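Side-chain contacts in beta-mannosidase (Trichoderma harzianum, PDB 4CVU), which probably hydrolyses terminal beta-linked mannose residues from oligosaccharides, as a glycosylated fungal member of glycoside hydrolase family 2: residues I67-N72 with W396-S401; Y559-T562 with I566-D569; P659-T662 with A666-S669; F689-S694 with H739-A744; L866-S871 with K926-V931. All coordinates share one frame; numbering follows the deposited sequence.

Contact 1 (I67-N72 with W396-S401); sequences IGESNN and WPRVTS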
# COMPACT_ATOMS: atom_id res chain seq x y z
N ILE A 67 1.86 -1.90 14.84
CA ILE A 67 1.27 -2.54 13.68
C ILE A 67 0.76 -1.52 12.67
O ILE A 67 0.58 -0.33 12.99
CB ILE A 67 0.15 -3.51 14.11
CG1 ILE A 67 -1.04 -2.76 14.71
CG2 ILE A 67 0.71 -4.50 15.11
CD1 ILE A 67 -2.25 -3.68 14.98
N GLY A 68 0.53 -1.98 11.44
CA GLY A 68 -0.13 -1.18 10.43
C GLY A 68 -1.65 -1.29 10.55
O GLY A 68 -2.19 -2.03 11.40
N GLU A 69 -2.33 -0.55 9.72
CA GLU A 69 -3.76 -0.44 9.81
C GLU A 69 -4.22 -1.87 9.77
O GLU A 69 -3.75 -2.63 8.96
CB GLU A 69 -4.32 0.32 8.63
CG GLU A 69 -5.80 0.03 8.31
CD GLU A 69 -6.75 0.20 9.49
OE1 GLU A 69 -6.69 1.15 10.21
OE2 GLU A 69 -7.65 -0.65 9.69
N SER A 70 -5.05 -2.23 10.73
CA SER A 70 -5.50 -3.60 10.79
C SER A 70 -6.19 -4.08 9.52
O SER A 70 -5.97 -5.20 9.16
CB SER A 70 -6.40 -3.85 11.96
OG SER A 70 -6.22 -2.85 12.88
N ASN A 71 -6.97 -3.23 8.82
CA ASN A 71 -7.69 -3.68 7.59
C ASN A 71 -6.79 -4.05 6.39
O ASN A 71 -7.27 -4.56 5.42
CB ASN A 71 -8.70 -2.64 7.10
CG ASN A 71 -9.86 -2.44 8.07
OD1 ASN A 71 -10.25 -3.32 8.82
ND2 ASN A 71 -10.46 -1.29 7.99
N ASN A 72 -5.51 -3.66 6.44
CA ASN A 72 -4.59 -3.85 5.31
C ASN A 72 -4.12 -5.26 4.99
O ASN A 72 -3.90 -6.05 5.89
CB ASN A 72 -3.31 -3.00 5.53
CG ASN A 72 -3.57 -1.50 5.39
OD1 ASN A 72 -4.70 -1.11 5.15
ND2 ASN A 72 -2.56 -0.67 5.56
N TRP A 396 -15.24 -1.03 17.14
CA TRP A 396 -16.36 -0.12 17.42
C TRP A 396 -15.89 1.22 18.01
O TRP A 396 -16.41 2.25 17.63
CB TRP A 396 -17.40 -0.78 18.33
CG TRP A 396 -18.48 -1.52 17.54
CD1 TRP A 396 -18.58 -2.86 17.32
CD2 TRP A 396 -19.56 -0.92 16.82
NE1 TRP A 396 -19.68 -3.14 16.52
CE2 TRP A 396 -20.30 -1.95 16.22
CE3 TRP A 396 -19.99 0.40 16.66
CZ2 TRP A 396 -21.42 -1.71 15.48
CZ3 TRP A 396 -21.10 0.64 15.93
CH2 TRP A 396 -21.83 -0.42 15.35
N PRO A 397 -14.87 1.20 18.88
CA PRO A 397 -14.45 2.50 19.38
C PRO A 397 -14.10 3.57 18.35
O PRO A 397 -14.26 4.76 18.64
CB PRO A 397 -13.25 2.15 20.24
CG PRO A 397 -13.54 0.78 20.74
CD PRO A 397 -14.14 0.11 19.52
N ARG A 398 -13.63 3.20 17.15
CA ARG A 398 -13.23 4.25 16.21
C ARG A 398 -14.37 4.69 15.31
O ARG A 398 -14.20 5.54 14.44
CB ARG A 398 -11.98 3.83 15.39
CG ARG A 398 -12.15 2.63 14.47
CD ARG A 398 -10.82 2.40 13.74
NE ARG A 398 -10.86 1.23 12.88
CZ ARG A 398 -9.89 0.90 12.04
NH1 ARG A 398 -8.77 1.62 12.00
NH2 ARG A 398 -10.00 -0.15 11.26
N VAL A 399 -15.56 4.10 15.51
CA VAL A 399 -16.70 4.53 14.77
C VAL A 399 -17.19 5.88 15.24
O VAL A 399 -17.65 6.01 16.38
CB VAL A 399 -17.82 3.53 14.86
CG1 VAL A 399 -19.05 4.08 14.19
CG2 VAL A 399 -17.39 2.25 14.24
N THR A 400 -17.15 6.88 14.35
CA THR A 400 -17.47 8.23 14.69
C THR A 400 -18.85 8.68 14.26
O THR A 400 -19.57 8.04 13.42
CB THR A 400 -16.49 9.22 14.06
OG1 THR A 400 -16.58 9.15 12.62
CG2 THR A 400 -15.08 8.95 14.54
N SER A 401 -19.25 9.76 14.91
CA SER A 401 -20.46 10.50 14.58
C SER A 401 -20.49 10.98 13.11
O SER A 401 -21.48 10.79 12.39
CB SER A 401 -20.58 11.66 15.58
OG SER A 401 -21.58 12.54 15.23
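Glu-69 and Arg-398 form an end-on, two-pronged salt bridge. Arg-398 NH1 reaches Glu-69 OE1 at 2.8 Å, and Arg-398 NH2 reaches Glu-69 OE2 at 2.9 Å, both bonds nearly straight. Both oxygens accept through their syn lone pairs, and each lies within a few degrees of the guanidinium plane. Carboxylate and guanidinium are therefore nearly coplanar, their planes only 15° apart. An extended chain from CG to NE carries the arginine across to the loop 67-72, whereas the glutamate bends at chi2 (53°) to turn its carboxylate toward it.

A third donor holds the carboxylate: the backbone N of Asn-71 binds Glu-69 OE2 at 2.8 Å, on the anti side and tilted out of the carboxylate plane. OE2 is thus gripped by two donors, and the glutamate is tied to the type I turn, Glu-69 to Asn-72, that it begins. Arg-398 has a second acidic mate, because its NE pairs with Asp-393 in a further salt bridge. Two carboxylates, at its end and at NE, probably balance the charge of the guanidinium and limit its turning.

Packing adds less. The amide of Asn-71 lies oblique to the guanidinium, with Asn-71 ND2 at 3.5 Å from Arg-398 NH2; both are donors, so the approach is contact without a bond. Tyr-722 touches the side chains of Asn-71 and Arg-398, and Leu-59 of helix 57-63 also packs on the arginine. The arrangement is a bidentate carboxylate-guanidinium bridge between domains, joining the galactose-binding-like domain to the loop that leads into helix 401-413.

Contact 2 (Y559-T562 with I566-D569); sequences YNTT and IYGD. With NAG (2-acetamido-2-deoxy-beta-D-glucopyranose), chain D.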
# COMPACT_ATOMS: atom_id res chain seq x y z
N TYR A 559 -43.68 -25.59 11.25
CA TYR A 559 -43.96 -26.24 9.98
C TYR A 559 -45.39 -26.82 9.96
O TYR A 559 -45.70 -27.69 9.17
CB TYR A 559 -42.79 -27.20 9.60
CG TYR A 559 -41.46 -26.61 10.12
CD1 TYR A 559 -41.16 -25.24 9.94
CD2 TYR A 559 -40.60 -27.34 10.91
CE1 TYR A 559 -40.02 -24.64 10.49
CE2 TYR A 559 -39.46 -26.75 11.46
CZ TYR A 559 -39.16 -25.40 11.25
OH TYR A 559 -38.02 -24.85 11.80
N ASN A 560 -46.25 -26.30 10.83
CA ASN A 560 -47.68 -26.63 10.83
C ASN A 560 -48.36 -25.78 9.78
O ASN A 560 -49.06 -24.83 10.10
CB ASN A 560 -48.34 -26.33 12.18
CG ASN A 560 -47.84 -27.23 13.30
OD1 ASN A 560 -48.18 -28.40 13.36
ND2 ASN A 560 -47.04 -26.66 14.20
N THR A 561 -48.14 -26.14 8.52
CA THR A 561 -48.57 -25.31 7.40
C THR A 561 -49.60 -26.00 6.53
O THR A 561 -49.82 -27.22 6.63
CB THR A 561 -47.38 -24.91 6.53
OG1 THR A 561 -46.72 -26.07 6.06
CG2 THR A 561 -46.40 -24.05 7.33
N THR A 562 -50.25 -25.20 5.69
CA THR A 562 -51.23 -25.71 4.75
C THR A 562 -50.75 -25.38 3.34
O THR A 562 -50.19 -24.29 3.10
CB THR A 562 -52.60 -25.07 4.99
OG1 THR A 562 -53.02 -25.32 6.34
CG2 THR A 562 -53.63 -25.64 4.03
N ILE A 566 -49.47 -18.86 2.70
CA ILE A 566 -48.17 -18.15 2.68
C ILE A 566 -47.86 -17.62 4.08
O ILE A 566 -48.74 -17.09 4.76
CB ILE A 566 -48.21 -16.98 1.70
CG1 ILE A 566 -48.30 -17.50 0.28
CG2 ILE A 566 -46.96 -16.10 1.85
CD1 ILE A 566 -48.64 -16.43 -0.74
N TYR A 567 -46.60 -17.76 4.50
CA TYR A 567 -46.19 -17.39 5.82
C TYR A 567 -44.82 -16.74 5.74
O TYR A 567 -43.98 -17.13 4.94
CB TYR A 567 -46.04 -18.62 6.72
CG TYR A 567 -47.20 -19.59 6.67
CD1 TYR A 567 -47.24 -20.60 5.71
CD2 TYR A 567 -48.26 -19.47 7.55
CE1 TYR A 567 -48.31 -21.49 5.65
CE2 TYR A 567 -49.35 -20.36 7.50
CZ TYR A 567 -49.36 -21.36 6.55
OH TYR A 567 -50.43 -22.25 6.47
N GLY A 568 -44.58 -15.79 6.61
CA GLY A 568 -43.22 -15.37 6.89
C GLY A 568 -42.57 -14.45 5.91
O GLY A 568 -43.08 -14.18 4.84
N ASP A 569 -41.40 -13.96 6.30
CA ASP A 569 -40.54 -13.24 5.41
C ASP A 569 -39.68 -14.20 4.57
O ASP A 569 -39.63 -15.39 4.85
CB ASP A 569 -39.67 -12.23 6.18
CG ASP A 569 -38.83 -12.85 7.28
OD1 ASP A 569 -39.04 -14.05 7.61
OD2 ASP A 569 -37.92 -12.11 7.82
C1 NAG D . -46.47 -27.31 15.38
C2 NAG D . -45.16 -28.09 15.46
C3 NAG D . -44.89 -28.66 16.85
C4 NAG D . -45.04 -27.56 17.89
C5 NAG D . -46.39 -26.87 17.73
C6 NAG D . -46.55 -25.68 18.66
C7 NAG D . -44.57 -29.02 13.27
C8 NAG D . -44.74 -30.18 12.33
N2 NAG D . -45.20 -29.13 14.45
O3 NAG D . -43.58 -29.20 16.84
O4 NAG D . -44.98 -28.07 19.21
O5 NAG D . -46.48 -26.34 16.42
O6 NAG D . -45.46 -24.81 18.53
O7 NAG D . -43.87 -28.04 12.95
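A phenol oxygen takes a backbone N-H here: Thr-562 N donates to Tyr-567 OH at 3.1 Å with an N-H...O angle of 150°, reaching the ring at its edge, near its plane. The tyrosine crosses to the other limb of the loop with CG anti to its carbonyl carbon (chi1 -47°). Beside that bond Thr-561 supplies the apolar part, its CG2 lying 3.6 Å from Tyr-567 CE1 in an oblique approach. Losing the phenol to an alanine here would probably leave the N-H of Thr-562 without its acceptor and the methyl of Thr-561 without the ring carbon beside it.

Next to the contact Asn-560, the centre of an inverse gamma turn, carries an N-linked sugar, its ND2 bonded to C1 of the N-acetylglucosamine. The acetamido oxygen O7 of that sugar accepts from Tyr-559 N at 3.0 Å, so the glycan is fastened back onto the chain beside its own attachment point. Both segments belong to the surface loop between strands 554-556 and 570-572. At its second limb, Ile-566 makes backbone bonds to Pro-369 and Asn-371 in the loop before strand 374-377.

Contact 3 (P659-T662 with A666-S669); sequences PDKT and ANFS. With CD (cadmium ion), chain Q; NAG (2-acetamido-2-deoxy-beta-D-glucopyranose), chain H.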
# COMPACT_ATOMS: atom_id res chain seq x y z
N PRO A 659 -14.39 -7.13 -19.78
CA PRO A 659 -13.29 -6.24 -20.17
C PRO A 659 -12.02 -6.98 -20.61
O PRO A 659 -11.77 -8.10 -20.18
CB PRO A 659 -13.03 -5.42 -18.92
CG PRO A 659 -14.31 -5.45 -18.19
CD PRO A 659 -14.93 -6.78 -18.46
N ASP A 660 -11.21 -6.32 -21.44
CA ASP A 660 -9.91 -6.83 -21.85
C ASP A 660 -8.95 -5.65 -22.06
O ASP A 660 -8.44 -5.44 -23.14
CB ASP A 660 -10.07 -7.61 -23.15
CG ASP A 660 -8.85 -8.43 -23.50
OD1 ASP A 660 -8.26 -9.06 -22.62
OD2 ASP A 660 -8.51 -8.46 -24.68
N LYS A 661 -8.76 -4.87 -21.01
CA LYS A 661 -7.99 -3.63 -21.07
C LYS A 661 -6.51 -3.89 -21.01
O LYS A 661 -6.04 -4.71 -20.23
CB LYS A 661 -8.32 -2.73 -19.88
CG LYS A 661 -9.78 -2.38 -19.71
CD LYS A 661 -10.13 -1.34 -20.73
CE LYS A 661 -11.53 -0.85 -20.58
NZ LYS A 661 -11.66 0.17 -21.66
N THR A 662 -5.77 -3.16 -21.84
CA THR A 662 -4.36 -3.36 -22.03
C THR A 662 -3.59 -2.93 -20.78
O THR A 662 -2.67 -3.62 -20.36
CB THR A 662 -3.89 -2.63 -23.33
OG1 THR A 662 -4.50 -3.27 -24.45
CG2 THR A 662 -2.39 -2.65 -23.49
N ALA A 666 -6.47 -0.64 -15.36
CA ALA A 666 -7.72 -0.28 -15.92
C ALA A 666 -8.53 -1.58 -16.11
O ALA A 666 -9.75 -1.58 -16.00
CB ALA A 666 -7.52 0.43 -17.25
N ASN A 667 -7.84 -2.67 -16.37
CA ASN A 667 -8.53 -3.97 -16.55
C ASN A 667 -9.21 -4.48 -15.25
O ASN A 667 -10.32 -5.06 -15.25
CB ASN A 667 -7.53 -5.02 -17.03
CG ASN A 667 -8.21 -6.21 -17.72
OD1 ASN A 667 -9.23 -6.03 -18.36
ND2 ASN A 667 -7.63 -7.41 -17.59
N PHE A 668 -8.47 -4.34 -14.16
CA PHE A 668 -8.95 -4.66 -12.82
C PHE A 668 -10.10 -3.69 -12.47
O PHE A 668 -11.18 -4.13 -12.08
CB PHE A 668 -7.82 -4.53 -11.80
CG PHE A 668 -8.24 -4.83 -10.37
CD1 PHE A 668 -8.88 -6.02 -10.06
CD2 PHE A 668 -8.01 -3.91 -9.34
CE1 PHE A 668 -9.28 -6.29 -8.77
CE2 PHE A 668 -8.39 -4.19 -8.04
CZ PHE A 668 -9.04 -5.39 -7.76
N SER A 669 -9.86 -2.38 -12.58
CA SER A 669 -10.91 -1.45 -12.29
C SER A 669 -12.21 -1.74 -13.06
O SER A 669 -13.32 -1.56 -12.52
CB SER A 669 -10.55 -0.08 -12.71
OG SER A 669 -11.59 0.75 -12.26
CD CD Q . -6.68 -10.20 -24.29
C1 NAG H . -8.16 -8.62 -18.20
C2 NAG H . -7.09 -9.35 -19.04
C3 NAG H . -7.55 -10.71 -19.56
C4 NAG H . -8.14 -11.52 -18.43
C5 NAG H . -9.27 -10.72 -17.77
C6 NAG H . -9.90 -11.47 -16.60
C7 NAG H . -5.38 -8.14 -20.26
C8 NAG H . -4.97 -7.38 -21.49
N2 NAG H . -6.63 -8.58 -20.17
O3 NAG H . -6.42 -11.39 -20.08
O4 NAG H . -8.65 -12.73 -18.94
O5 NAG H . -8.76 -9.50 -17.29
O6 NAG H . -8.93 -11.80 -15.63
O7 NAG H . -4.57 -8.35 -19.38
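Asn-667 and Lys-661 share the one hydrogen bond between the segments: Lys-661 N donates to Asn-667 OD1 at 2.9 Å, with an N-H...O angle of 156°. The donor stands above the amide's carbonyl plane, 64° out of it, and is not aligned with a lone pair. The oxygen gets there because CG of Asn-667 points anti to its backbone N (chi1 -159°), carrying the amide off the helix toward the preceding loop.

Covalent and metal bonds are made at two residues beside the sugar, Asn-667 and Asp-660. Asn-667 ND2 is joined to the N-acetylglucosamine C1 at 1.5 Å. One side chain thus carries the glycan on its nitrogen and accepts a loop N-H with its oxygen. The sugar's acetamide N2 donates to Asp-660 OD1 at 3.0 Å. Both oxygens of Asp-660 also bind a cadmium ion, OD1 and OD2 each at 2.6 Å, so OD1 serves the sugar and the metal together.

Van der Waals packing fills in the rest. Lys-661 CB lies 3.7 Å from Asn-667 CB and touches the methyl of Ala-666 more loosely, while Pro-659 CB meets Asn-667 OD1 at 3.9 Å. The lysine then bends at chi2 and leads its ammonium away to the backbone oxygens of Asp-938 and Thr-941, near the C terminus.

The chemistry implies a glycosylation site whose first sugar is braced by protein: the amide is fixed through its oxygen, the acetamide through Asp-660. The cadmium would probably draw charge from the carboxylate and make OD1 a somewhat weaker acceptor for the sugar.

Contact 4 (F689-S694 with H739-A744); sequences FYRRGS and HVIASA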
# COMPACT_ATOMS: atom_id res chain seq x y z
N PHE A 689 -40.00 -6.70 -8.22
CA PHE A 689 -40.87 -7.89 -8.05
C PHE A 689 -41.50 -7.97 -6.64
O PHE A 689 -42.69 -8.24 -6.48
CB PHE A 689 -40.07 -9.15 -8.37
CG PHE A 689 -40.73 -10.42 -7.94
CD1 PHE A 689 -41.58 -11.09 -8.78
CD2 PHE A 689 -40.49 -10.93 -6.68
CE1 PHE A 689 -42.18 -12.25 -8.38
CE2 PHE A 689 -41.11 -12.09 -6.25
CZ PHE A 689 -41.95 -12.75 -7.11
N TYR A 690 -40.70 -7.68 -5.62
CA TYR A 690 -41.22 -7.61 -4.24
C TYR A 690 -42.28 -6.50 -4.10
O TYR A 690 -43.34 -6.71 -3.52
CB TYR A 690 -40.11 -7.42 -3.20
CG TYR A 690 -39.10 -8.55 -3.14
CD1 TYR A 690 -39.50 -9.88 -3.22
CD2 TYR A 690 -37.71 -8.27 -3.05
CE1 TYR A 690 -38.56 -10.91 -3.21
CE2 TYR A 690 -36.78 -9.29 -3.04
CZ TYR A 690 -37.19 -10.60 -3.12
OH TYR A 690 -36.25 -11.65 -3.09
N ARG A 691 -41.97 -5.32 -4.64
CA ARG A 691 -42.88 -4.19 -4.53
C ARG A 691 -44.21 -4.35 -5.24
O ARG A 691 -45.21 -3.97 -4.70
CB ARG A 691 -42.26 -2.95 -5.06
CG ARG A 691 -41.15 -2.46 -4.14
CD ARG A 691 -40.78 -1.06 -4.56
NE ARG A 691 -41.85 -0.08 -4.29
CZ ARG A 691 -41.69 1.24 -4.46
NH1 ARG A 691 -40.51 1.72 -4.88
NH2 ARG A 691 -42.67 2.08 -4.18
N ARG A 692 -44.17 -4.83 -6.47
CA ARG A 692 -45.40 -5.22 -7.20
C ARG A 692 -46.29 -6.20 -6.41
O ARG A 692 -47.54 -6.21 -6.54
CB ARG A 692 -45.03 -5.85 -8.55
CG ARG A 692 -46.24 -6.26 -9.38
CD ARG A 692 -45.88 -6.95 -10.68
NE ARG A 692 -45.23 -8.23 -10.45
CZ ARG A 692 -44.78 -9.04 -11.42
NH1 ARG A 692 -44.92 -8.71 -12.70
NH2 ARG A 692 -44.17 -10.18 -11.10
N GLY A 693 -45.65 -7.07 -5.66
CA GLY A 693 -46.36 -8.01 -4.80
C GLY A 693 -47.28 -7.37 -3.76
O GLY A 693 -48.14 -8.05 -3.24
N SER A 694 -47.10 -6.08 -3.47
CA SER A 694 -47.99 -5.33 -2.59
C SER A 694 -49.43 -5.41 -3.05
O SER A 694 -50.33 -5.42 -2.23
CB SER A 694 -47.57 -3.85 -2.53
OG SER A 694 -47.74 -3.21 -3.79
N HIS A 739 -41.16 6.53 -4.53
CA HIS A 739 -42.58 6.36 -4.13
C HIS A 739 -43.43 5.74 -5.22
O HIS A 739 -44.21 4.87 -4.95
CB HIS A 739 -43.18 7.68 -3.65
CG HIS A 739 -42.56 8.20 -2.39
ND1 HIS A 739 -42.69 7.56 -1.18
CD2 HIS A 739 -41.79 9.29 -2.17
CE1 HIS A 739 -42.03 8.24 -0.25
NE2 HIS A 739 -41.48 9.29 -0.82
N VAL A 740 -43.26 6.21 -6.46
CA VAL A 740 -44.02 5.74 -7.62
C VAL A 740 -43.01 5.36 -8.73
O VAL A 740 -42.23 6.20 -9.16
CB VAL A 740 -44.98 6.85 -8.12
CG1 VAL A 740 -45.94 6.33 -9.17
CG2 VAL A 740 -45.77 7.44 -6.96
N ILE A 741 -43.04 4.10 -9.15
CA ILE A 741 -42.11 3.57 -10.15
C ILE A 741 -42.86 2.84 -11.24
O ILE A 741 -43.94 2.29 -11.02
CB ILE A 741 -41.04 2.63 -9.50
CG1 ILE A 741 -41.71 1.42 -8.83
CG2 ILE A 741 -40.21 3.41 -8.48
CD1 ILE A 741 -40.74 0.31 -8.44
N ALA A 742 -42.29 2.88 -12.44
CA ALA A 742 -42.69 2.06 -13.59
C ALA A 742 -41.63 1.00 -13.79
O ALA A 742 -40.45 1.33 -13.90
CB ALA A 742 -42.81 2.92 -14.84
N SER A 743 -42.04 -0.25 -13.86
CA SER A 743 -41.11 -1.36 -13.80
C SER A 743 -41.33 -2.29 -14.98
O SER A 743 -42.48 -2.61 -15.30
CB SER A 743 -41.31 -2.12 -12.48
OG SER A 743 -40.96 -1.34 -11.34
N ALA A 744 -40.24 -2.74 -15.61
CA ALA A 744 -40.30 -3.62 -16.78
C ALA A 744 -39.99 -5.04 -16.39
O ALA A 744 -38.92 -5.31 -15.87
CB ALA A 744 -39.31 -3.16 -17.85
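Arg-691 lays one face of its guanidinium over the side chain of Ile-741. Ile-741 CD1 approaches Arg-691 NH1 to 3.8 Å and Arg-691 CD to 4.1 Å, while Ile-741 CG1 sits 4.1 Å above the guanidinium plane, offset toward its rim. The two side chains come from opposite directions, one from helix 664-692 and the other from strand 740-747. A bend at chi3 (68°) turns the end of the arginine, and the isoleucine sets CG1 between its backbone N and carbonyl carbon (chi1 61°), with CG2 also near Arg-691 NH1 at 4.0 Å.

The polar part of the contact lies at the guanidinium edge. Arg-691 NH2 donates to His-739 O at 3.3 Å, but the N-H...O angle is only 130° and the bond is weak. Stronger anchorage comes from just before the strand, where NH1 bonds the backbone oxygens of Thr-736 and Glu-738. Three carbonyls in the stretch from Thr-736 to His-739 thus receive one arginine, at the passage from helix 729-736 into the strand.

Within the segment 689-694, Arg-691 O accepts from Ser-694 N and also from Ser-694 OG at 2.8 Å, the hydroxyl bond running nearly along the C=O axis. The serine thereby ties the following 3-10 turn to the arginine's own backbone.

A buried positive group is accommodated here by backbone dipoles at its edge and aliphatic carbon on its face. The carbonyls probably offset its charge in part, and Asp-760 also touches the arginine side chain; together the bonds are likely to fix its rotation and pin helix 664-692 to the first strand of the next beta sheet.

Contact 5 (L866-S871 with K926-V931); sequences LSYNKS and KWTEQV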
# COMPACT_ATOMS: atom_id res chain seq x y z
N LEU A 866 -18.46 16.01 -20.58
CA LEU A 866 -18.69 16.24 -19.18
C LEU A 866 -18.09 17.58 -18.82
O LEU A 866 -16.98 17.90 -19.25
CB LEU A 866 -18.02 15.12 -18.35
CG LEU A 866 -18.10 15.19 -16.83
CD1 LEU A 866 -19.53 14.99 -16.38
CD2 LEU A 866 -17.19 14.15 -16.15
N SER A 867 -18.84 18.37 -18.07
CA SER A 867 -18.35 19.68 -17.60
C SER A 867 -18.95 19.97 -16.26
O SER A 867 -19.97 19.37 -15.88
CB SER A 867 -18.72 20.80 -18.60
OG SER A 867 -20.08 20.74 -18.95
N TYR A 868 -18.33 20.89 -15.54
CA TYR A 868 -18.82 21.28 -14.24
C TYR A 868 -19.06 22.78 -14.17
O TYR A 868 -18.26 23.57 -14.68
CB TYR A 868 -17.82 20.90 -13.14
CG TYR A 868 -18.31 21.20 -11.74
CD1 TYR A 868 -19.33 20.45 -11.16
CD2 TYR A 868 -17.73 22.21 -10.99
CE1 TYR A 868 -19.79 20.73 -9.87
CE2 TYR A 868 -18.16 22.48 -9.68
CZ TYR A 868 -19.19 21.75 -9.15
OH TYR A 868 -19.61 22.01 -7.90
N ASN A 869 -20.16 23.15 -13.51
CA ASN A 869 -20.55 24.56 -13.37
C ASN A 869 -20.43 24.92 -11.91
O ASN A 869 -21.16 24.40 -11.09
CB ASN A 869 -21.97 24.79 -13.89
CG ASN A 869 -22.36 26.26 -13.90
OD1 ASN A 869 -22.33 26.93 -12.86
ND2 ASN A 869 -22.74 26.78 -15.09
N LYS A 870 -19.49 25.79 -11.60
CA LYS A 870 -19.19 26.12 -10.21
C LYS A 870 -20.25 26.97 -9.52
O LYS A 870 -20.30 27.03 -8.31
CB LYS A 870 -17.88 26.87 -10.13
CG LYS A 870 -16.68 26.06 -10.56
CD LYS A 870 -15.42 26.88 -10.35
CE LYS A 870 -14.18 26.02 -10.21
NZ LYS A 870 -13.88 25.39 -11.50
N SER A 871 -21.06 27.66 -10.29
CA SER A 871 -22.13 28.46 -9.72
C SER A 871 -23.31 27.56 -9.38
O SER A 871 -23.83 27.60 -8.29
CB SER A 871 -22.52 29.58 -10.70
OG SER A 871 -23.82 30.04 -10.42
N LYS A 926 -10.56 20.96 -5.95
CA LYS A 926 -10.11 20.52 -7.29
C LYS A 926 -10.68 19.18 -7.73
O LYS A 926 -10.44 18.77 -8.85
CB LYS A 926 -8.60 20.43 -7.35
CG LYS A 926 -7.91 21.74 -7.00
CD LYS A 926 -6.51 21.78 -7.60
CE LYS A 926 -5.85 23.15 -7.38
NZ LYS A 926 -6.40 24.20 -8.31
N TRP A 927 -11.35 18.47 -6.83
CA TRP A 927 -11.94 17.15 -7.15
C TRP A 927 -12.88 17.13 -8.35
O TRP A 927 -13.06 16.07 -8.99
CB TRP A 927 -12.68 16.61 -5.94
CG TRP A 927 -13.90 17.41 -5.54
CD1 TRP A 927 -13.94 18.52 -4.72
CD2 TRP A 927 -15.24 17.17 -5.95
NE1 TRP A 927 -15.22 18.98 -4.60
CE2 TRP A 927 -16.05 18.18 -5.35
CE3 TRP A 927 -15.86 16.20 -6.76
CZ2 TRP A 927 -17.42 18.24 -5.54
CZ3 TRP A 927 -17.24 16.29 -6.97
CH2 TRP A 927 -18.00 17.28 -6.36
N THR A 928 -13.54 18.27 -8.61
CA THR A 928 -14.51 18.39 -9.72
C THR A 928 -13.83 18.17 -11.08
O THR A 928 -14.42 17.56 -11.96
CB THR A 928 -15.20 19.78 -9.75
OG1 THR A 928 -14.21 20.83 -9.86
CG2 THR A 928 -16.00 19.96 -8.51
N GLU A 929 -12.59 18.63 -11.19
CA GLU A 929 -11.76 18.43 -12.37
C GLU A 929 -11.28 16.99 -12.56
O GLU A 929 -10.82 16.66 -13.64
CB GLU A 929 -10.49 19.27 -12.28
CG GLU A 929 -10.73 20.75 -12.16
CD GLU A 929 -9.46 21.49 -11.79
OE1 GLU A 929 -8.35 20.91 -11.94
OE2 GLU A 929 -9.55 22.66 -11.35
N GLN A 930 -11.34 16.18 -11.50
CA GLN A 930 -10.85 14.80 -11.54
C GLN A 930 -12.01 13.84 -11.71
O GLN A 930 -11.81 12.65 -11.83
CB GLN A 930 -10.06 14.44 -10.28
CG GLN A 930 -8.94 15.45 -9.95
CD GLN A 930 -8.69 15.56 -8.44
OE1 GLN A 930 -9.15 14.71 -7.64
NE2 GLN A 930 -7.97 16.63 -8.02
N VAL A 931 -13.23 14.35 -11.73
CA VAL A 931 -14.38 13.45 -11.94
C VAL A 931 -14.33 12.95 -13.36
O VAL A 931 -13.99 13.73 -14.25
CB VAL A 931 -15.70 14.16 -11.69
CG1 VAL A 931 -16.90 13.28 -12.06
CG2 VAL A 931 -15.81 14.60 -10.23
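Tyr-868 receives the methyl of Thr-928 over one face of its ring in a CH-pi contact: Thr-928 CG2 lies 3.7 Å from the ring centroid, 17° off the ring normal. Its closest ring atom is Tyr-868 CE2, at 3.5 Å, so the methyl is offset a little toward the rim.

The torsions explain the meeting. Tyr-868 extends CG anti to its backbone N (chi1 -176°), which stands the ring out from the strand toward the irregular helical turn at 926-929. Thr-928 has OG1 between its backbone N and carbonyl carbon (chi1 57°), leaving CG2 anti to the carbonyl carbon and aimed at the ring; the two side chains cross at about a right angle. That same methyl lies 3.6 Å above the ring plane of Trp-927, over its centre, so it is held between two aromatic faces.

Two residues back along the strand, Leu-866 brings CD2 to 3.7 Å from Val-931 O, with Val-931 CG1 at 4.2 Å. The alternation of the strand puts both side chains on the same side, while Ser-867 points away. Phe-875 of strand 874-879 packs against both Tyr-868 and Trp-927. Replacing Tyr-868 by a serine would probably open a gap beside Thr-928 and leave its methyl with one aromatic face instead of two.

Across these segments the contact is almost wholly apolar, so it rests on shape and dispersion and not on directional bonds, in joining the outermost strand 864-869 of the C-terminal Ig-fold domain to the loop before strand 932-934.

From the N terminus, contact 1 closes the longest loop, 324 residues, linking the galactose-binding-like domain to the region entering helix 401-413. Contacts 2 and 3 are local closures, each only four residues apart: one within the loop between strands 554-556 and 570-572, the other where a loop enters helix 664-692. Contact 4 uses the far end of that same helix, about 36 Å between centres from contact 3, and ties it to strand 740-747. Contact 5 closes a 55-residue loop inside the C-terminal Ig-fold domain. All five follow in series; none nests or crosses. Contacts 2 and 4 come nearest, about 9 Å between nearest atoms.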